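Local coordinates for protein serine hydrolase CCSP0084 (Cycloclasticus sp. P1, PDB 4I3F) that probably hydrolyses ester or carbon-carbon bonds, as an alpha/beta-hydrolase-fold serine hydrolase grouped with the meta-cleavage product hydrolases of aromatic-degrading bacteria, at residues A[25-30]-A[111-116]; A[65-70]-A[74-79]. All blocks are in the same frame, centred on the assembly; numbering follows the deposited sequence. Where two conformers were deposited one is given.

The two contacts sit on one mixed sheet with their centres about 17 Å apart, and together they illustrate how helices cover a central sheet on both faces. Along the chain, interaction 2 (65-70 with 74-79) falls between the two halves of interaction 1 (25-30 with 111-116), and helix 96-113 is the next element after strand 75-79. Interaction 2 packs helix 66-70 on the inner strand 75-79; interaction 1 sets the end of helix 96-113 against the outermost strand 23-29. They meet through Leu-77, whose CD1 lies 3.8 Å from Ile-116 CD1. Strand 75-79 thus carries a helix on one face and the exit of helix 96-113 on the other.

Interaction 1 of 2, residues A[25-30]-A[111-116]; sequences SNIQTG and LDAKGI
Strand 23-29 carries Ile-27 past the C-terminal end of helix 96-113, where Ala-113 and Lys-114 lead into a Schellman motif: Ile-116 N bonds back to Leu-111 O, Gly-115 N to Asp-112 O, and Gly-115 takes a positive phi. This strand is the outermost of the alpha/beta hydrolase sheet on its side, paired with strand 32-39, so the contact lies at the surface and is small. Ile-27 does most of the touching. Its CG1 branch runs anti to the backbone N (chi1 -177°) and sends CD1 across to the helix end, where it meets the methyl of Ala-113, CD1 to CB 3.5 Å. The same CD1 lies 3.7 Å from CD of Lys-114, whose chain passes it at a slant. Two successive bends, at chi2 (-58°) and chi3 (-80°), bring this lysine's aliphatic middle close to the isoleucine, although its CB does not point straight at the strand. The ammonium end forms a salt bridge with Glu-38 on strand 32-39 and also reaches back to strand 23-29 through one water: Lys-114 NZ donates to it at 3.0 Å, and Ser-25 OG lies 2.6 Å from the same water.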
loop_
_atom_site.group_PDB
_atom_site.type_symbol
_atom_site.label_atom_id
_atom_site.label_comp_id
_atom_site.label_asym_id
_atom_site.label_seq_id
_atom_site.Cartn_x
_atom_site.Cartn_y
_atom_site.Cartn_z
ATOM N N SER A 25 13.848 8.606 -9.593
ATOM C CA SER A 25 14.552 7.965 -10.689
ATOM C C SER A 25 13.597 7.003 -11.371
ATOM O O SER A 25 12.548 6.662 -10.826
ATOM C CB SER A 25 15.781 7.214 -10.175
ATOM O OG SER A 25 15.434 6.268 -9.172
ATOM N N ASN A 26 13.948 6.604 -12.586
ATOM C CA ASN A 26 13.258 5.534 -13.271
ATOM C C ASN A 26 14.241 4.390 -13.377
ATOM O O ASN A 26 15.340 4.550 -13.917
ATOM C CB ASN A 26 12.794 5.987 -14.657
ATOM C CG ASN A 26 11.779 7.106 -14.588
ATOM O OD1 ASN A 26 10.609 6.873 -14.289
ATOM N ND2 ASN A 26 12.219 8.331 -14.859
ATOM N N ILE A 27 13.861 3.240 -12.837
ATOM C CA ILE A 27 14.793 2.135 -12.723
ATOM C C ILE A 27 14.197 0.873 -13.338
ATOM O O ILE A 27 13.030 0.551 -13.113
ATOM C CB ILE A 27 15.213 1.939 -11.247
ATOM C CG1 ILE A 27 16.251 0.832 -11.106
ATOM C CG2 ILE A 27 14.010 1.693 -10.356
ATOM C CD1 ILE A 27 17.038 0.936 -9.818
ATOM N N GLN A 28 14.993 0.183 -14.147
ATOM C CA GLN A 28 14.499 -1.007 -14.827
ATOM C C GLN A 28 14.239 -2.131 -13.832
ATOM O O GLN A 28 15.128 -2.527 -13.080
ATOM C CB GLN A 28 15.500 -1.459 -15.882
ATOM C CG GLN A 28 15.050 -2.663 -16.678
ATOM C CD GLN A 28 16.029 -3.003 -17.778
ATOM O OE1 GLN A 28 16.544 -2.117 -18.457
ATOM N NE2 GLN A 28 16.304 -4.291 -17.952
ATOM N N THR A 29 13.012 -2.643 -13.825
ATOM C CA THR A 29 12.663 -3.759 -12.963
ATOM C C THR A 29 12.019 -4.815 -13.838
ATOM O O THR A 29 10.808 -4.780 -14.081
ATOM C CB THR A 29 11.690 -3.342 -11.840
ATOM O OG1 THR A 29 10.582 -2.634 -12.416
ATOM C CG2 THR A 29 12.385 -2.422 -10.840
ATOM N N GLY A 30 12.835 -5.739 -14.331
ATOM C CA GLY A 30 12.347 -6.741 -15.261
ATOM C C GLY A 30 11.994 -6.131 -16.607
ATOM O O GLY A 30 12.810 -5.430 -17.202
ATOM N N LEU A 111 14.793 -4.202 -5.242
ATOM C CA LEU A 111 15.832 -4.413 -4.236
ATOM C C LEU A 111 17.132 -4.908 -4.870
ATOM O O LEU A 111 18.224 -4.492 -4.469
ATOM C CB LEU A 111 15.348 -5.380 -3.149
ATOM C CG LEU A 111 14.172 -4.919 -2.294
ATOM C CD1 LEU A 111 13.758 -6.014 -1.312
ATOM C CD2 LEU A 111 14.506 -3.636 -1.542
ATOM N N ASP A 112 17.026 -5.778 -5.872
ATOM C CA ASP A 112 18.215 -6.277 -6.545
ATOM C C ASP A 112 18.924 -5.139 -7.289
ATOM O O ASP A 112 20.147 -5.043 -7.287
ATOM C CB ASP A 112 17.857 -7.390 -7.533
ATOM C CG ASP A 112 17.522 -8.707 -6.856
ATOM O OD1 ASP A 112 17.716 -8.838 -5.624
ATOM O OD2 ASP A 112 17.075 -9.626 -7.579
ATOM N N ALA A 113 18.129 -4.277 -7.916
ATOM C CA ALA A 113 18.635 -3.141 -8.688
ATOM C C ALA A 113 19.308 -2.081 -7.815
ATOM O O ALA A 113 20.122 -1.286 -8.302
ATOM C CB ALA A 113 17.496 -2.522 -9.462
ATOM N N LYS A 114 18.947 -2.056 -6.534
ATOM C CA LYS A 114 19.515 -1.105 -5.581
ATOM C C LYS A 114 20.600 -1.750 -4.715
ATOM O O LYS A 114 21.195 -1.088 -3.850
ATOM C CB LYS A 114 18.413 -0.528 -4.684
ATOM C CG LYS A 114 17.327 0.219 -5.441
ATOM C CD LYS A 114 17.898 1.369 -6.257
ATOM C CE LYS A 114 18.159 2.589 -5.409
ATOM N NZ LYS A 114 18.575 3.771 -6.229
ATOM N N GLY A 115 20.858 -3.037 -4.940
ATOM C CA GLY A 115 21.853 -3.761 -4.160
ATOM C C GLY A 115 21.496 -3.915 -2.691
ATOM O O GLY A 115 22.385 -4.038 -1.844
ATOM N N ILE A 116 20.198 -3.922 -2.394
ATOM C CA ILE A 116 19.731 -4.049 -1.017
ATOM C C ILE A 116 19.348 -5.494 -0.713
ATOM O O ILE A 116 18.407 -6.033 -1.305
ATOM C CB ILE A 116 18.522 -3.123 -0.750
ATOM C CG1 ILE A 116 18.954 -1.652 -0.829
ATOM C CG2 ILE A 116 17.888 -3.444 0.612
ATOM C CD1 ILE A 116 17.797 -0.654 -0.832
HETATM O O HOH W 1 17.471 4.750 -8.887
#

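Interaction 2 of 2, residues A[65-70]-A[74-79]; sequences YALPFL and YHCLAP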
loop_
_atom_site.group_PDB
_atom_site.type_symbol
_atom_site.label_atom_id
_atom_site.label_comp_id
_atom_site.label_asym_id
_atom_site.label_seq_id
_atom_site.Cartn_x
_atom_site.Cartn_y
_atom_site.Cartn_z
ATOM N N TYR A 65 4.024 12.292 3.550
ATOM C CA TYR A 65 4.200 12.764 4.921
ATOM C C TYR A 65 5.135 11.872 5.724
ATOM O O TYR A 65 5.847 12.339 6.623
ATOM C CB TYR A 65 2.849 12.852 5.618
ATOM C CG TYR A 65 1.918 13.792 4.918
ATOM C CD1 TYR A 65 0.846 13.313 4.181
ATOM C CD2 TYR A 65 2.141 15.159 4.950
ATOM C CE1 TYR A 65 -0.003 14.176 3.521
ATOM C CE2 TYR A 65 1.302 16.028 4.296
ATOM C CZ TYR A 65 0.233 15.533 3.583
ATOM O OH TYR A 65 -0.602 16.409 2.931
ATOM N N ALA A 66 5.116 10.588 5.407
ATOM C CA ALA A 66 5.922 9.604 6.113
ATOM C C ALA A 66 7.384 9.663 5.689
ATOM O O ALA A 66 8.276 9.479 6.516
ATOM C CB ALA A 66 5.373 8.220 5.866
ATOM N N LEU A 67 7.621 9.921 4.404
ATOM C CA LEU A 67 8.979 9.915 3.849
ATOM C C LEU A 67 9.958 10.874 4.535
ATOM O O LEU A 67 11.028 10.439 4.955
ATOM C CB LEU A 67 8.974 10.153 2.330
ATOM C CG LEU A 67 8.459 9.048 1.415
ATOM C CD1 LEU A 67 8.520 9.516 -0.021
ATOM C CD2 LEU A 67 9.246 7.769 1.587
ATOM N N PRO A 68 9.608 12.174 4.649
ATOM C CA PRO A 68 10.566 13.091 5.279
ATOM C C PRO A 68 10.836 12.721 6.722
ATOM O O PRO A 68 11.961 12.888 7.196
ATOM C CB PRO A 68 9.841 14.445 5.245
ATOM C CG PRO A 68 8.840 14.325 4.174
ATOM C CD PRO A 68 8.394 12.894 4.213
ATOM N N PHE A 69 9.811 12.225 7.410
ATOM C CA PHE A 69 9.958 11.875 8.813
ATOM C C PHE A 69 10.875 10.672 8.978
ATOM O O PHE A 69 11.831 10.718 9.759
ATOM C CB PHE A 69 8.593 11.583 9.441
ATOM C CG PHE A 69 8.668 11.230 10.895
ATOM C CD1 PHE A 69 8.866 12.213 11.852
ATOM C CD2 PHE A 69 8.559 9.912 11.309
ATOM C CE1 PHE A 69 8.946 11.890 13.194
ATOM C CE2 PHE A 69 8.636 9.588 12.650
ATOM C CZ PHE A 69 8.824 10.572 13.590
ATOM N N LEU A 70 10.582 9.600 8.246
ATOM C CA LEU A 70 11.353 8.365 8.359
ATOM C C LEU A 70 12.774 8.542 7.823
ATOM O O LEU A 70 13.715 7.916 8.314
ATOM C CB LEU A 70 10.644 7.218 7.652
ATOM C CG LEU A 70 9.311 6.782 8.261
ATOM C CD1 LEU A 70 8.580 5.860 7.302
ATOM C CD2 LEU A 70 9.546 6.070 9.574
ATOM N N TYR A 74 16.172 6.570 8.332
ATOM C CA TYR A 74 16.078 5.407 7.452
ATOM C C TYR A 74 16.188 5.768 5.980
ATOM O O TYR A 74 15.764 6.849 5.564
ATOM C CB TYR A 74 14.753 4.665 7.676
ATOM C CG TYR A 74 14.671 3.999 9.027
ATOM C CD1 TYR A 74 15.201 2.728 9.228
ATOM C CD2 TYR A 74 14.080 4.649 10.109
ATOM C CE1 TYR A 74 15.139 2.122 10.459
ATOM C CE2 TYR A 74 14.023 4.056 11.345
ATOM C CZ TYR A 74 14.553 2.790 11.512
ATOM O OH TYR A 74 14.494 2.191 12.744
ATOM N N HIS A 75 16.761 4.854 5.197
ATOM C CA HIS A 75 16.766 4.969 3.743
ATOM C C HIS A 75 15.413 4.520 3.233
ATOM O O HIS A 75 15.086 3.335 3.286
ATOM C CB HIS A 75 17.870 4.086 3.154
ATOM C CG HIS A 75 17.900 4.059 1.655
ATOM N ND1 HIS A 75 18.615 3.118 0.946
ATOM C CD2 HIS A 75 17.299 4.849 0.732
ATOM C CE1 HIS A 75 18.454 3.328 -0.350
ATOM N NE2 HIS A 75 17.665 4.375 -0.505
ATOM N N CYS A 76 14.616 5.461 2.735
ATOM C CA CYS A 76 13.269 5.138 2.279
ATOM C C CYS A 76 13.193 4.960 0.772
ATOM O O CYS A 76 13.688 5.798 0.020
ATOM C CB CYS A 76 12.296 6.236 2.703
ATOM S SG CYS A 76 12.114 6.378 4.493
ATOM N N LEU A 77 12.559 3.867 0.343
ATOM C CA LEU A 77 12.271 3.633 -1.066
ATOM C C LEU A 77 10.756 3.507 -1.218
ATOM O O LEU A 77 10.133 2.669 -0.567
ATOM C CB LEU A 77 12.971 2.364 -1.565
ATOM C CG LEU A 77 14.495 2.390 -1.418
ATOM C CD1 LEU A 77 14.938 1.753 -0.108
ATOM C CD2 LEU A 77 15.166 1.713 -2.608
ATOM N N ALA A 78 10.165 4.356 -2.057
ATOM C CA ALA A 78 8.715 4.334 -2.271
ATOM C C ALA A 78 8.412 4.341 -3.759
ATOM O O ALA A 78 8.350 5.402 -4.382
ATOM C CB ALA A 78 8.058 5.535 -1.597
ATOM N N PRO A 79 8.242 3.154 -4.348
ATOM C CA PRO A 79 7.995 3.108 -5.792
ATOM C C PRO A 79 6.516 3.230 -6.147
ATOM O O PRO A 79 5.654 2.878 -5.332
ATOM C CB PRO A 79 8.474 1.706 -6.163
ATOM C CG PRO A 79 8.136 0.874 -4.905
ATOM C CD PRO A 79 8.471 1.812 -3.770
#
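Leu-70 and Cys-76 form a close-packed part of this buried contact: Cys-76 SG lies 3.6 Å from Leu-70 CB and 4.0 Å from Leu-70 C. Cys-76 CB points at helix 66-70, and with SG anti to the carbonyl carbon (chi1 -65°) the sulfur sits against the last helical residue. Earlier in the helix the branched end of Leu-67 comes close to the strand, although its CB is directed to the side; in one of its two conformers, and so less certainly, CD2 lies 3.6 Å from Cys-76 CB and, more loosely, 4.1 Å from Ala-78 CB. Helix 66-70 and strand 75-79 run nearly antiparallel, at 162°, as expected where a helix lies in the beta-alpha-beta crossover between parallel strands 46-50 and 75-79 of the alpha/beta hydrolase fold. A short turn closes the unit: Tyr-74 N donates to Leu-70 O at 2.8 Å, bent at hydrogen to 137° but lying in the carbonyl plane. That oxygen also meets the Tyr-74 ring in plane at its edge, 3.7 Å from CD2, while the phenol OH bonds to Asp-298. On the solvent side the helix shows Pro-68, exposed, and Phe-69, partly exposed, whose CB atoms point away from the strand. On the strand's far face Leu-77 points away from the helix and packs on Lys-114, with CD1 3.8 Å above the centre of the His-75 ring.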